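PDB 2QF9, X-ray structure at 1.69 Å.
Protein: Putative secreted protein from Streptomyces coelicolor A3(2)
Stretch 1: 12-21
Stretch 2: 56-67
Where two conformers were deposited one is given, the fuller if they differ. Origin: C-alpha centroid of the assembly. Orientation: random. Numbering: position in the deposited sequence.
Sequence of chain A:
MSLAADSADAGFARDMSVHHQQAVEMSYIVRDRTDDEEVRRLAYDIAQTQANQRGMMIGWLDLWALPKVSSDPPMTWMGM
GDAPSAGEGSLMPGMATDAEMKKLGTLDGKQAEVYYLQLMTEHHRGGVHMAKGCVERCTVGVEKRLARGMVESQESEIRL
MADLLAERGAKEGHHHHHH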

# COMPACT_ATOMS: atom_id res chain seq x y z
N PHE A 12 4.36 -16.00 -9.77
CA PHE A 12 4.98 -14.68 -9.67
C PHE A 12 4.13 -13.75 -8.80
O PHE A 12 4.67 -13.07 -7.93
CB PHE A 12 5.24 -14.05 -11.04
CG PHE A 12 5.82 -12.66 -10.97
CD1 PHE A 12 7.17 -12.46 -10.69
CD2 PHE A 12 4.99 -11.55 -11.16
CE1 PHE A 12 7.70 -11.16 -10.64
CE2 PHE A 12 5.48 -10.25 -11.11
CZ PHE A 12 6.85 -10.04 -10.84
N ALA A 13 2.81 -13.76 -9.00
CA ALA A 13 1.91 -12.95 -8.17
C ALA A 13 2.03 -13.29 -6.68
O ALA A 13 2.12 -12.37 -5.85
CB ALA A 13 0.45 -13.09 -8.64
N ARG A 14 2.08 -14.58 -6.34
CA ARG A 14 2.24 -15.01 -4.94
C ARG A 14 3.59 -14.57 -4.37
O ARG A 14 3.66 -13.94 -3.29
CB ARG A 14 2.11 -16.54 -4.82
CG ARG A 14 0.70 -17.06 -4.90
CD ARG A 14 0.65 -18.57 -4.71
NE ARG A 14 -0.71 -19.07 -4.93
CZ ARG A 14 -1.12 -19.78 -5.98
NH1 ARG A 14 -2.39 -20.15 -6.06
NH2 ARG A 14 -0.27 -20.15 -6.93
N ASP A 15 4.65 -14.91 -5.09
CA ASP A 15 6.03 -14.72 -4.62
C ASP A 15 6.39 -13.25 -4.57
O ASP A 15 6.92 -12.77 -3.57
CB ASP A 15 7.01 -15.48 -5.52
CG ASP A 15 6.92 -17.01 -5.37
OD1 ASP A 15 6.21 -17.52 -4.48
OD2 ASP A 15 7.61 -17.69 -6.14
N MSE A 16 6.08 -12.52 -5.64
CA MSE A 16 6.43 -11.11 -5.65
C MSE A 16 5.59 -10.34 -4.62
O MSE A 16 6.06 -9.34 -4.07
CB MSE A 16 6.34 -10.51 -7.07
CG MSE A 16 6.92 -9.13 -7.16
SE MSE A 16 8.85 -9.03 -6.71
CE MSE A 16 9.48 -9.35 -8.48
N SER A 17 4.36 -10.79 -4.33
CA SER A 17 3.58 -10.13 -3.27
C SER A 17 4.26 -10.22 -1.89
O SER A 17 4.33 -9.22 -1.15
CB SER A 17 2.15 -10.68 -3.22
OG SER A 17 1.44 -10.21 -4.35
N VAL A 18 4.77 -11.41 -1.56
CA VAL A 18 5.53 -11.59 -0.32
C VAL A 18 6.81 -10.73 -0.33
O VAL A 18 7.17 -10.12 0.68
CB VAL A 18 5.84 -13.08 -0.06
CG1 VAL A 18 6.73 -13.25 1.16
CG2 VAL A 18 4.54 -13.88 0.12
N HIS A 19 7.49 -10.68 -1.48
CA HIS A 19 8.73 -9.91 -1.61
C HIS A 19 8.45 -8.41 -1.37
O HIS A 19 9.13 -7.74 -0.57
CB HIS A 19 9.30 -10.13 -3.00
CG HIS A 19 10.79 -9.92 -3.10
ND1 HIS A 19 11.34 -8.73 -3.53
CD2 HIS A 19 11.83 -10.77 -2.92
CE1 HIS A 19 12.66 -8.86 -3.59
NE2 HIS A 19 12.98 -10.08 -3.22
N HIS A 20 7.41 -7.91 -2.04
CA HIS A 20 6.96 -6.52 -1.91
C HIS A 20 6.61 -6.19 -0.45
O HIS A 20 7.00 -5.13 0.07
CB HIS A 20 5.74 -6.28 -2.81
CG HIS A 20 6.09 -5.89 -4.22
ND1 HIS A 20 7.27 -6.27 -4.84
CD2 HIS A 20 5.41 -5.14 -5.12
CE1 HIS A 20 7.31 -5.75 -6.05
NE2 HIS A 20 6.19 -5.07 -6.25
N GLN A 21 5.88 -7.09 0.20
CA GLN A 21 5.51 -6.91 1.60
C GLN A 21 6.72 -6.57 2.48
O GLN A 21 6.65 -5.68 3.34
CB GLN A 21 4.84 -8.19 2.13
CG GLN A 21 4.36 -8.07 3.55
CD GLN A 21 3.64 -9.33 4.00
OE1 GLN A 21 4.22 -10.42 4.06
NE2 GLN A 21 2.35 -9.18 4.33
N MSE A 56 -2.33 -5.01 -6.56
CA MSE A 56 -2.68 -5.42 -7.93
C MSE A 56 -2.59 -6.95 -8.08
O MSE A 56 -3.53 -7.61 -8.52
CB MSE A 56 -1.79 -4.73 -8.98
CG MSE A 56 -2.02 -3.23 -9.11
SE MSE A 56 -0.59 -2.51 -10.23
CE MSE A 56 -1.18 -0.70 -10.55
N MSE A 57 -1.46 -7.50 -7.65
CA MSE A 57 -1.20 -8.94 -7.81
C MSE A 57 -2.12 -9.81 -6.95
O MSE A 57 -2.63 -10.87 -7.41
CB MSE A 57 0.28 -9.22 -7.56
CG MSE A 57 1.15 -8.58 -8.65
SE MSE A 57 3.05 -8.99 -8.42
CE MSE A 57 3.32 -8.06 -6.70
N ILE A 58 -2.36 -9.36 -5.72
CA ILE A 58 -3.31 -10.04 -4.84
C ILE A 58 -4.73 -9.96 -5.43
O ILE A 58 -5.47 -10.95 -5.40
CB ILE A 58 -3.26 -9.47 -3.41
CG1 ILE A 58 -1.92 -9.86 -2.76
CG2 ILE A 58 -4.45 -10.01 -2.60
CD1 ILE A 58 -1.67 -9.27 -1.40
N GLY A 59 -5.07 -8.80 -5.98
CA GLY A 59 -6.36 -8.61 -6.65
C GLY A 59 -6.54 -9.54 -7.84
O GLY A 59 -7.64 -10.06 -8.08
N TRP A 60 -5.44 -9.79 -8.57
CA TRP A 60 -5.50 -10.74 -9.69
C TRP A 60 -5.76 -12.15 -9.19
O TRP A 60 -6.64 -12.85 -9.69
CB TRP A 60 -4.24 -10.66 -10.58
CG TRP A 60 -4.07 -9.31 -11.27
CD1 TRP A 60 -5.07 -8.41 -11.58
CD2 TRP A 60 -2.85 -8.73 -11.72
NE1 TRP A 60 -4.52 -7.30 -12.20
CE2 TRP A 60 -3.17 -7.47 -12.29
CE3 TRP A 60 -1.51 -9.15 -11.70
CZ2 TRP A 60 -2.19 -6.62 -12.84
CZ3 TRP A 60 -0.53 -8.30 -12.25
CH2 TRP A 60 -0.89 -7.05 -12.81
N LEU A 61 -5.01 -12.55 -8.16
CA LEU A 61 -5.18 -13.89 -7.59
C LEU A 61 -6.63 -14.07 -7.12
O LEU A 61 -7.24 -15.11 -7.35
CB LEU A 61 -4.17 -14.12 -6.46
CG LEU A 61 -2.71 -14.29 -6.89
CD1 LEU A 61 -1.79 -14.22 -5.68
CD2 LEU A 61 -2.50 -15.63 -7.64
N ASP A 62 -7.18 -13.03 -6.49
CA ASP A 62 -8.55 -13.07 -6.01
C ASP A 62 -9.54 -13.22 -7.17
O ASP A 62 -10.38 -14.12 -7.15
CB ASP A 62 -8.85 -11.83 -5.17
CG ASP A 62 -8.31 -11.94 -3.76
OD1 ASP A 62 -7.84 -13.04 -3.37
OD2 ASP A 62 -8.35 -10.92 -3.04
N LEU A 63 -9.40 -12.36 -8.18
CA LEU A 63 -10.26 -12.38 -9.36
C LEU A 63 -10.19 -13.75 -10.07
O LEU A 63 -11.22 -14.27 -10.58
CB LEU A 63 -9.84 -11.27 -10.33
CG LEU A 63 -10.70 -10.98 -11.57
CD1 LEU A 63 -12.03 -10.38 -11.19
CD2 LEU A 63 -9.97 -10.03 -12.49
N TRP A 64 -9.00 -14.34 -10.07
CA TRP A 64 -8.76 -15.65 -10.68
C TRP A 64 -9.17 -16.83 -9.78
O TRP A 64 -9.03 -17.99 -10.20
CB TRP A 64 -7.29 -15.79 -11.07
CG TRP A 64 -6.82 -14.80 -12.11
CD1 TRP A 64 -7.58 -14.21 -13.09
CD2 TRP A 64 -5.48 -14.35 -12.31
NE1 TRP A 64 -6.80 -13.38 -13.86
CE2 TRP A 64 -5.50 -13.46 -13.41
CE3 TRP A 64 -4.26 -14.59 -11.66
CZ2 TRP A 64 -4.34 -12.80 -13.88
CZ3 TRP A 64 -3.10 -13.94 -12.12
CH2 TRP A 64 -3.16 -13.07 -13.23
N ALA A 65 -9.67 -16.55 -8.58
CA ALA A 65 -10.01 -17.58 -7.58
C ALA A 65 -8.83 -18.53 -7.28
O ALA A 65 -9.00 -19.77 -7.23
CB ALA A 65 -11.25 -18.37 -8.00
N LEU A 66 -7.65 -17.96 -7.10
CA LEU A 66 -6.44 -18.74 -6.80
C LEU A 66 -5.96 -18.40 -5.39
O LEU A 66 -6.00 -17.24 -4.99
CB LEU A 66 -5.36 -18.49 -7.85
CG LEU A 66 -5.63 -18.91 -9.30
CD1 LEU A 66 -4.49 -18.53 -10.22
CD2 LEU A 66 -5.91 -20.42 -9.41
N PRO A 67 -5.56 -19.42 -4.59
CA PRO A 67 -5.05 -19.15 -3.25
C PRO A 67 -3.87 -18.17 -3.25
O PRO A 67 -3.04 -18.20 -4.16
CB PRO A 67 -4.58 -20.53 -2.78
CG PRO A 67 -5.46 -21.48 -3.52
CD PRO A 67 -5.58 -20.87 -4.88

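Two helices of the same chain pack against each other here, running in roughly opposite directions at 146°. Their axes approach to 8.9 Å. The backbones come nearest at Ala 13 and Met 57, whose CA atoms lie 5.1 Å apart. The small methyl side chain of Ala 13 makes room for this approach. Together the two stretches bury 473 Å² against each other, with Met 57 giving the largest share and Arg 14 next.

The main bump is Met 57, a selenomethionine. Its side chain sits in a hollow formed by Phe 12, Ala 13, Met 16 and Ser 17. The base of the knob rests on Ala 13, with CB of Met 57 4.0 Å from CB of Ala 13. Ser 17 borders the same part, its OG 3.6 Å from CB of Met 57. Farther out, SE of Met 57 reaches 3.8 Å from CE2 of Phe 12, approaching that ring obliquely. The terminal methyl CE of Met 57 lies 3.8 Å from CG of Met 16, also a selenomethionine. The same CE sits over one face of the His 20 ring, 3.9 Å from its CD2, in a CH-pi contact. A long, unbranched side chain suits this place, because it can run past several residues to reach the ring.

Ala 13 is a smaller bump pointing the other way. Its CB fits between Met 57 and Leu 61, 3.8 Å from CG of Leu 61. Leu 61 extends the apolar surface one turn beyond Met 57. Its CD1 lies 3.9 Å from CG of Arg 14, so it packs on the aliphatic part of that arginine.

Ser 17 also points toward the second helix, yet its hydroxyl makes no hydrogen bond across the contact. OG donates instead to O of Ala 13, at 2.7 Å, one turn back in its own helix. This satisfies the polar atom beside apolar neighbours, including CG1 of Ile 58 at 3.7 Å from the same OG.

Arg 14 supplies the polar link. Its CB points away from the second stretch, but the long side chain extends until its end comes nearer. NE of Arg 14 donates to O of Pro 67 at 2.6 Å, and NH1 of Arg 14 makes a weak hydrogen bond to the same O at 2.8 Å, at the guanidinium edge.

A Schellman motif ends the second helix. Ala 65 has positive phi, and N of Leu 66 bonds back to O of Leu 61 at 2.9 Å.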